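Local coordinates for methoxy mycolic acid synthase 2 (PDB 1TPY), which transfers a methylene group from S-adenosyl-L-methionine to a double bond of mycolic acids, forming the distal cis-cyclopropane of alpha-mycolates and also cis-cyclopropanated methoxymycolates, at residues Ala36-Glu41 with Ala233-Leu238; Asp131-Ile136 with Gly162-His167; Thr221-Gln226 with Gln282-Lys287. All coordinates share one frame; numbering follows the deposited sequence.

Interaction 1: Ala36-Glu41 with Ala233-Leu238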
# COMPACT_ATOMS: atom_id res chain seq x y z
N ALA A 36 3.75 -6.17 -6.42
CA ALA A 36 3.44 -6.19 -7.85
C ALA A 36 2.68 -7.47 -8.21
O ALA A 36 2.51 -8.35 -7.37
CB ALA A 36 4.73 -6.10 -8.65
N HIS A 37 2.21 -7.58 -9.45
CA HIS A 37 1.49 -8.77 -9.88
C HIS A 37 2.02 -9.26 -11.22
O HIS A 37 1.59 -8.78 -12.27
CB HIS A 37 -0.00 -8.47 -10.00
CG HIS A 37 -0.84 -9.67 -10.29
ND1 HIS A 37 -0.83 -10.79 -9.48
CD2 HIS A 37 -1.73 -9.93 -11.28
CE1 HIS A 37 -1.67 -11.69 -9.96
NE2 HIS A 37 -2.23 -11.19 -11.05
N PHE A 38 2.95 -10.20 -11.18
CA PHE A 38 3.57 -10.75 -12.38
C PHE A 38 2.69 -11.74 -13.12
O PHE A 38 2.72 -12.94 -12.85
CB PHE A 38 4.91 -11.40 -12.02
CG PHE A 38 5.87 -10.46 -11.34
CD1 PHE A 38 5.71 -10.13 -9.99
CD2 PHE A 38 6.90 -9.86 -12.05
CE1 PHE A 38 6.55 -9.20 -9.38
CE2 PHE A 38 7.74 -8.93 -11.45
CZ PHE A 38 7.57 -8.60 -10.11
N GLU A 39 1.90 -11.22 -14.06
CA GLU A 39 0.99 -12.03 -14.86
C GLU A 39 1.71 -12.82 -15.94
O GLU A 39 1.25 -13.89 -16.34
CB GLU A 39 -0.08 -11.14 -15.47
CG GLU A 39 -0.97 -10.54 -14.41
CD GLU A 39 -1.99 -9.58 -14.96
OE1 GLU A 39 -2.82 -9.09 -14.16
OE2 GLU A 39 -1.97 -9.30 -16.18
N ARG A 40 2.83 -12.29 -16.42
CA ARG A 40 3.65 -12.99 -17.40
C ARG A 40 5.00 -13.21 -16.72
O ARG A 40 5.60 -12.26 -16.21
CB ARG A 40 3.87 -12.17 -18.67
CG ARG A 40 2.63 -11.86 -19.48
CD ARG A 40 3.05 -11.49 -20.89
NE ARG A 40 4.37 -10.86 -20.90
CZ ARG A 40 4.63 -9.64 -20.46
NH1 ARG A 40 3.65 -8.88 -19.98
NH2 ARG A 40 5.87 -9.17 -20.49
N GLU A 41 5.47 -14.45 -16.71
CA GLU A 41 6.73 -14.79 -16.07
C GLU A 41 7.87 -13.79 -16.30
O GLU A 41 8.58 -13.44 -15.36
CB GLU A 41 7.17 -16.19 -16.53
CG GLU A 41 8.41 -16.71 -15.82
CD GLU A 41 8.19 -16.94 -14.34
OE1 GLU A 41 7.74 -16.00 -13.64
OE2 GLU A 41 8.47 -18.06 -13.86
N ALA A 233 7.49 -11.72 -2.66
CA ALA A 233 8.87 -12.14 -2.47
C ALA A 233 9.67 -11.65 -3.67
O ALA A 233 10.75 -11.06 -3.52
CB ALA A 233 8.95 -13.66 -2.36
N ARG A 234 9.12 -11.87 -4.85
CA ARG A 234 9.77 -11.45 -6.09
C ARG A 234 9.84 -9.93 -6.18
O ARG A 234 10.86 -9.37 -6.59
CB ARG A 234 9.03 -12.00 -7.30
CG ARG A 234 9.75 -11.70 -8.59
CD ARG A 234 9.10 -12.37 -9.77
NE ARG A 234 9.80 -12.01 -10.99
CZ ARG A 234 9.39 -12.32 -12.21
NH1 ARG A 234 8.27 -13.02 -12.37
NH2 ARG A 234 10.08 -11.93 -13.27
N THR A 235 8.75 -9.26 -5.81
CA THR A 235 8.74 -7.80 -5.85
C THR A 235 9.86 -7.32 -4.94
O THR A 235 10.66 -6.47 -5.32
CB THR A 235 7.40 -7.22 -5.34
OG1 THR A 235 6.34 -7.64 -6.20
CG2 THR A 235 7.46 -5.69 -5.31
N LEU A 236 9.93 -7.90 -3.75
CA LEU A 236 10.95 -7.54 -2.78
C LEU A 236 12.37 -7.83 -3.26
O LEU A 236 13.28 -7.05 -2.99
CB LEU A 236 10.66 -8.25 -1.45
CG LEU A 236 9.52 -7.59 -0.66
CD1 LEU A 236 9.00 -8.50 0.43
CD2 LEU A 236 10.04 -6.29 -0.07
N ASP A 237 12.56 -8.95 -3.96
CA ASP A 237 13.88 -9.30 -4.48
C ASP A 237 14.31 -8.23 -5.48
O ASP A 237 15.46 -7.77 -5.48
CB ASP A 237 13.87 -10.66 -5.19
CG ASP A 237 13.62 -11.83 -4.24
OD1 ASP A 237 14.00 -11.75 -3.06
OD2 ASP A 237 13.05 -12.85 -4.70
N LEU A 238 13.38 -7.85 -6.36
CA LEU A 238 13.67 -6.86 -7.38
C LEU A 238 14.03 -5.50 -6.76
O LEU A 238 14.96 -4.84 -7.22
CB LEU A 238 12.48 -6.74 -8.33
CG LEU A 238 12.30 -7.97 -9.22
CD1 LEU A 238 10.94 -7.98 -9.85
CD2 LEU A 238 13.38 -7.99 -10.30
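The carbonyl oxygen of E41 is gripped by both terminal nitrogens of R234: NH1 and NH2 each lie 3.0 Å from E41 O, which sits at the edge of the guanidinium, close to its plane. The NH2 bond runs nearly straight on from the C=O, whereas NH1 approaches more from the side. NH1 also forms a salt bridge, 3.3 Å to E41 OE1, with the carboxylate standing steeply across the guanidinium at 76°.

The reach needed for this grip comes from an extended arginine, CG anti to the backbone N (chi1 -175°). It carries the chain along the F38 ring, with CD 3.8 Å from the centroid as a CH-pi contact and the guanidinium stacked beyond it, planes 16° apart. Phenylalanine suits this place because its face accepts both aliphatic and cationic parts of the arginine. Its tip meets L238, CZ to CD1 at 3.4 Å, while T235 OG1 lies at the ring edge. T235 OG1 accepts from A36 N at 3.0 Å and is also bonded to H231 O, one turn back on helix 229-245, which fixes its rotation. The small methyl of A36 lets loop and helix come this close, and A36 and F38 also rest on A48 of helix 45-57.

L236, on this same helix, turns to C269, the active-site cysteine by similarity, and touches the bound cetyl-trimethyl-ammonium. The loop that follows S-adenosylmethionine-binding S34 is thus tied to a pocket-lining helix by a buried hydroxyl and an arginine whose charge is probably partly balanced by E41.

Interaction 2: Asp131-Ile136 with Gly162-His167. With SAH (S-adenosyl-L-homocysteine), chain C; CO3 (carbonate ion), chain B.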
# COMPACT_ATOMS: atom_id res chain seq x y z
N ASP A 131 -17.22 7.92 -5.08
CA ASP A 131 -17.88 6.78 -5.71
C ASP A 131 -17.22 5.44 -5.46
O ASP A 131 -17.90 4.43 -5.30
CB ASP A 131 -18.00 7.04 -7.20
CG ASP A 131 -18.83 8.27 -7.48
OD1 ASP A 131 -18.37 9.16 -8.22
OD2 ASP A 131 -19.96 8.33 -6.95
N ARG A 132 -15.90 5.42 -5.43
CA ARG A 132 -15.18 4.18 -5.20
C ARG A 132 -13.92 4.50 -4.40
O ARG A 132 -13.46 5.64 -4.39
CB ARG A 132 -14.82 3.52 -6.53
CG ARG A 132 -16.03 3.05 -7.34
CD ARG A 132 -16.72 1.85 -6.68
NE ARG A 132 -17.81 1.31 -7.49
CZ ARG A 132 -19.02 1.86 -7.60
NH1 ARG A 132 -19.32 2.97 -6.94
NH2 ARG A 132 -19.92 1.30 -8.39
N ILE A 133 -13.38 3.50 -3.72
CA ILE A 133 -12.18 3.69 -2.93
C ILE A 133 -11.17 2.59 -3.18
O ILE A 133 -11.51 1.41 -3.21
CB ILE A 133 -12.48 3.69 -1.40
CG1 ILE A 133 -13.46 4.81 -1.04
CG2 ILE A 133 -11.18 3.89 -0.63
CD1 ILE A 133 -14.02 4.67 0.36
N VAL A 134 -9.92 2.99 -3.39
CA VAL A 134 -8.84 2.04 -3.56
C VAL A 134 -7.80 2.40 -2.50
O VAL A 134 -7.53 3.57 -2.24
CB VAL A 134 -8.20 2.12 -4.97
CG1 VAL A 134 -7.59 3.49 -5.20
CG2 VAL A 134 -7.14 1.04 -5.10
N SER A 135 -7.25 1.38 -1.86
CA SER A 135 -6.23 1.60 -0.85
C SER A 135 -5.29 0.42 -0.94
O SER A 135 -5.67 -0.72 -0.65
CB SER A 135 -6.84 1.68 0.55
OG SER A 135 -5.84 2.03 1.49
N ILE A 136 -4.06 0.71 -1.33
CA ILE A 136 -3.06 -0.32 -1.50
C ILE A 136 -1.85 -0.07 -0.62
O ILE A 136 -1.16 0.94 -0.77
CB ILE A 136 -2.61 -0.36 -2.98
CG1 ILE A 136 -3.83 -0.60 -3.87
CG2 ILE A 136 -1.54 -1.43 -3.18
CD1 ILE A 136 -3.57 -0.34 -5.34
N GLY A 162 -21.55 1.32 -3.40
CA GLY A 162 -20.12 1.56 -3.54
C GLY A 162 -19.28 0.33 -3.27
O GLY A 162 -19.73 -0.64 -2.67
N VAL A 163 -18.03 0.38 -3.72
CA VAL A 163 -17.11 -0.72 -3.51
C VAL A 163 -15.78 -0.20 -3.00
O VAL A 163 -15.37 0.90 -3.34
CB VAL A 163 -16.88 -1.51 -4.82
CG1 VAL A 163 -15.98 -2.71 -4.55
CG2 VAL A 163 -18.20 -1.96 -5.39
N LEU A 164 -15.11 -1.00 -2.18
CA LEU A 164 -13.82 -0.64 -1.62
C LEU A 164 -12.84 -1.75 -1.95
O LEU A 164 -13.12 -2.93 -1.67
CB LEU A 164 -13.92 -0.51 -0.09
CG LEU A 164 -12.63 -0.74 0.73
CD1 LEU A 164 -11.61 0.36 0.47
CD2 LEU A 164 -12.98 -0.80 2.20
N LEU A 165 -11.73 -1.40 -2.57
CA LEU A 165 -10.72 -2.40 -2.87
C LEU A 165 -9.62 -2.16 -1.85
O LEU A 165 -8.86 -1.20 -1.95
CB LEU A 165 -10.17 -2.24 -4.29
CG LEU A 165 -9.18 -3.33 -4.73
CD1 LEU A 165 -7.85 -3.19 -3.99
CD2 LEU A 165 -9.79 -4.71 -4.47
N LEU A 166 -9.56 -3.04 -0.86
CA LEU A 166 -8.58 -2.95 0.20
C LEU A 166 -7.46 -3.95 -0.05
O LEU A 166 -7.63 -5.15 0.14
CB LEU A 166 -9.23 -3.24 1.55
CG LEU A 166 -8.51 -2.78 2.82
CD1 LEU A 166 -8.95 -3.68 3.97
CD2 LEU A 166 -7.02 -2.85 2.67
N HIS A 167 -6.31 -3.43 -0.47
CA HIS A 167 -5.14 -4.25 -0.73
C HIS A 167 -4.21 -4.03 0.45
O HIS A 167 -3.80 -2.90 0.73
CB HIS A 167 -4.49 -3.81 -2.04
CG HIS A 167 -3.12 -4.38 -2.28
ND1 HIS A 167 -2.71 -4.82 -3.52
CD2 HIS A 167 -2.04 -4.49 -1.46
CE1 HIS A 167 -1.44 -5.18 -3.46
NE2 HIS A 167 -1.01 -4.98 -2.22
N SAH C . -0.76 3.16 -2.37
CA SAH C . 0.60 3.48 -2.82
CB SAH C . 1.53 3.84 -1.63
CG SAH C . 1.68 2.82 -0.51
SD SAH C . 2.81 3.36 0.80
C SAH C . 1.20 2.32 -3.61
O SAH C . 0.58 1.24 -3.63
OXT SAH C . 2.29 2.49 -4.19
C5' SAH C . 1.67 3.67 2.18
C4' SAH C . 0.81 4.91 1.91
O4' SAH C . -0.34 5.01 2.78
C3' SAH C . 1.57 6.23 2.06
O3' SAH C . 1.21 7.11 0.98
C2' SAH C . 1.10 6.75 3.39
O2' SAH C . 1.29 8.17 3.49
C1' SAH C . -0.32 6.31 3.38
N9 SAH C . -1.00 6.29 4.75
C8 SAH C . -0.65 5.69 5.91
N7 SAH C . -1.45 5.86 6.91
C5 SAH C . -2.45 6.67 6.36
C6 SAH C . -3.64 7.25 6.87
N6 SAH C . -4.04 7.08 8.13
N1 SAH C . -4.40 8.01 6.02
C2 SAH C . -4.01 8.19 4.74
N3 SAH C . -2.91 7.70 4.15
C4 SAH C . -2.17 6.94 5.03
C CO3 B . 1.26 -4.02 0.28
O1 CO3 B . 1.46 -4.60 -1.07
O2 CO3 B . 2.32 -3.54 0.98
O3 CO3 B . 0.02 -3.97 0.83
O HOH W 1 -4.33 -0.29 1.99
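Strands 132-136 and 163-167 run parallel, their axes 2° apart and 4.8 Å at closest approach, joined by a beta-alpha-beta crossover within the Rossmann-like sheet. I133 and S135 supply the hydrogen bonds on one strand, V163, L165 and H167 on the other. The first bond, I133 N to V163 O, is the longest at 3.3 Å. The last, H167 N to S135 O, is the shortest at 2.8 Å.

Apolar residues suit the buried middle: I133 CG2 meets L164 CD1 at 3.7 Å on the face shared with S135. R132 bends back, its NH1 bonding D131 O from above the carbonyl plane while CD lies along V163. Small S135 leaves its OG to bond I71 O and take a hydrogen from a water that also donates to H167 O, bridging three strands.

At the other end, I136 CG2 stands over the centre of the H167 ring, 3.4 Å from its centroid. With CG anti to its backbone N (chi1 168°), H167 extends its ring away from the strand so that NE2 donates to carbonate O1 at 2.8 Å; Y232 and C35 hold this ion too.

I136 O accepts from the amino N of S-adenosylhomocysteine at 2.8 Å. Neighbouring strand ends thus turn I136 O toward the cofactor and H167 NE2 toward the carbonate, probably from the crystallisation liquor but consistent with the bicarbonate base proposed for related synthases.

Interaction 3: Thr221-Gln226 with Gln282-Lys287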
# COMPACT_ATOMS: atom_id res chain seq x y z
N THR A 221 -19.56 -6.49 2.40
CA THR A 221 -19.62 -7.90 2.03
C THR A 221 -18.33 -8.20 1.27
O THR A 221 -18.00 -7.49 0.31
CB THR A 221 -20.80 -8.20 1.08
OG1 THR A 221 -22.04 -8.11 1.80
CG2 THR A 221 -20.67 -9.59 0.47
N LEU A 222 -17.59 -9.21 1.71
CA LEU A 222 -16.35 -9.59 1.04
C LEU A 222 -16.73 -10.42 -0.18
O LEU A 222 -17.03 -11.61 -0.06
CB LEU A 222 -15.44 -10.42 1.95
CG LEU A 222 -14.12 -10.91 1.33
CD1 LEU A 222 -13.26 -9.73 0.88
CD2 LEU A 222 -13.36 -11.75 2.33
N THR A 223 -16.74 -9.80 -1.35
CA THR A 223 -17.11 -10.52 -2.56
C THR A 223 -15.93 -11.32 -3.07
O THR A 223 -16.09 -12.20 -3.91
CB THR A 223 -17.61 -9.55 -3.65
OG1 THR A 223 -16.55 -8.68 -4.04
CG2 THR A 223 -18.76 -8.70 -3.11
N ARG A 224 -14.74 -11.02 -2.56
CA ARG A 224 -13.56 -11.74 -2.98
C ARG A 224 -12.28 -11.33 -2.29
O ARG A 224 -12.04 -10.14 -2.07
CB ARG A 224 -13.34 -11.57 -4.49
CG ARG A 224 -12.09 -12.26 -5.01
CD ARG A 224 -11.76 -11.78 -6.41
NE ARG A 224 -10.54 -12.38 -6.93
CZ ARG A 224 -10.47 -13.57 -7.52
NH1 ARG A 224 -9.29 -14.02 -7.95
NH2 ARG A 224 -11.56 -14.29 -7.70
N ARG A 225 -11.48 -12.32 -1.93
CA ARG A 225 -10.17 -12.11 -1.33
C ARG A 225 -9.19 -12.80 -2.27
O ARG A 225 -9.35 -13.98 -2.57
CB ARG A 225 -10.05 -12.74 0.07
CG ARG A 225 -8.63 -12.60 0.63
CD ARG A 225 -8.48 -13.11 2.06
NE ARG A 225 -8.63 -14.56 2.17
CZ ARG A 225 -7.71 -15.44 1.81
NH1 ARG A 225 -6.55 -15.04 1.31
NH2 ARG A 225 -7.95 -16.74 1.95
N GLN A 226 -8.19 -12.07 -2.74
CA GLN A 226 -7.19 -12.63 -3.64
C GLN A 226 -5.79 -12.40 -3.09
O GLN A 226 -5.42 -11.28 -2.77
CB GLN A 226 -7.33 -12.01 -5.04
CG GLN A 226 -6.15 -12.27 -5.98
CD GLN A 226 -6.42 -11.80 -7.41
OE1 GLN A 226 -7.19 -10.86 -7.64
NE2 GLN A 226 -5.78 -12.45 -8.38
N GLN A 282 -5.93 -8.86 -1.57
CA GLN A 282 -6.79 -7.82 -2.12
C GLN A 282 -8.22 -8.20 -1.72
O GLN A 282 -8.74 -9.25 -2.12
CB GLN A 282 -6.67 -7.73 -3.65
CG GLN A 282 -5.39 -7.05 -4.11
CD GLN A 282 -5.45 -6.56 -5.54
OE1 GLN A 282 -4.58 -5.81 -5.99
NE2 GLN A 282 -6.47 -6.98 -6.27
N PHE A 283 -8.83 -7.36 -0.90
CA PHE A 283 -10.19 -7.60 -0.44
C PHE A 283 -11.18 -6.71 -1.18
O PHE A 283 -11.13 -5.48 -1.09
CB PHE A 283 -10.33 -7.31 1.05
CG PHE A 283 -9.47 -8.16 1.93
CD1 PHE A 283 -8.14 -7.84 2.16
CD2 PHE A 283 -10.01 -9.28 2.57
CE1 PHE A 283 -7.36 -8.59 3.03
CE2 PHE A 283 -9.23 -10.04 3.44
CZ PHE A 283 -7.90 -9.70 3.67
N THR A 284 -12.09 -7.34 -1.92
CA THR A 284 -13.10 -6.59 -2.65
C THR A 284 -14.29 -6.50 -1.71
O THR A 284 -15.00 -7.49 -1.52
CB THR A 284 -13.49 -7.31 -3.95
OG1 THR A 284 -12.34 -7.44 -4.79
CG2 THR A 284 -14.56 -6.51 -4.70
N LEU A 285 -14.49 -5.32 -1.13
CA LEU A 285 -15.57 -5.07 -0.18
C LEU A 285 -16.68 -4.21 -0.77
O LEU A 285 -16.46 -3.06 -1.15
CB LEU A 285 -14.99 -4.39 1.06
CG LEU A 285 -13.89 -5.20 1.75
CD1 LEU A 285 -13.11 -4.33 2.71
CD2 LEU A 285 -14.52 -6.38 2.47
N ALA A 286 -17.88 -4.77 -0.81
CA ALA A 286 -19.04 -4.08 -1.37
C ALA A 286 -20.06 -3.73 -0.29
O ALA A 286 -20.32 -4.52 0.62
CB ALA A 286 -19.69 -4.96 -2.44
N LYS A 287 -20.64 -2.54 -0.39
CA LYS A 287 -21.64 -2.09 0.57
C LYS A 287 -22.94 -2.86 0.40
O LYS A 287 -23.40 -3.04 -0.73
CB LYS A 287 -21.91 -0.59 0.42
CG LYS A 287 -20.80 0.30 0.93
CD LYS A 287 -21.22 1.76 0.97
CE LYS A 287 -22.37 1.99 1.93
NZ LYS A 287 -22.84 3.41 1.88
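L222 and R225 pack on F283 at the antiparallel edge of the methyltransferase sheet, where outermost strand 221-226 borders strand 282-286, the one strand that runs against the others. A beta bulge interrupts their pairing: T223 and R224 together face T284, whose O takes T223 N at 2.9 Å while its N gives a straight bond to R224 O (180°).

Packing is close round F283, L222 and L285. L222 CD1 comes at the ring edge of F283, 3.7 Å from CD2, and touches L285 CD2 too; leucine and phenylalanine suit this side because helix 208-218 covers it, with V211 on F283 and S215 on L285. R225 runs alongside F283, its CG over a face and CD 3.4 Å from CE2, while R225, an exposed residue, carries its charged end beyond the ring.

Buried T284 is also tightly held, but the outer strand gives T221, T223, R224 and R225 to solvent, and Q226 turns its OE1 to K59 instead of across the pair. At the bulge itself, T223 has its OG1 between backbone N and carbonyl carbon (chi1 64°), and from there T223 OG1 donates a second bond to T284 O at 3.2 Å, from above the carbonyl plane.

Overall arrangement
Interactions 2 and 3 lie in one seven-stranded sheet, their centres 9 Å apart. Strands 163-171 and 278-286 are neighbours in it, and probable hydrogen bonds from L164 N to L285 O and from F283 N to L166 O join the two contacts. Interaction 1 sits off the sheet, its centre about 22 Å from that of interaction 2 and 23 Å from that of interaction 3, where a loop meets helix 229-245; that helix directly follows strand 221-227. Along the chain, interaction 2 falls between the segments of interaction 1, which alternate with those of interaction 3. The sheet thus supplies the cofactor-binding core, while interaction 1 ties the loop after S34 to the helix whose L236 touches the bound amphiphile.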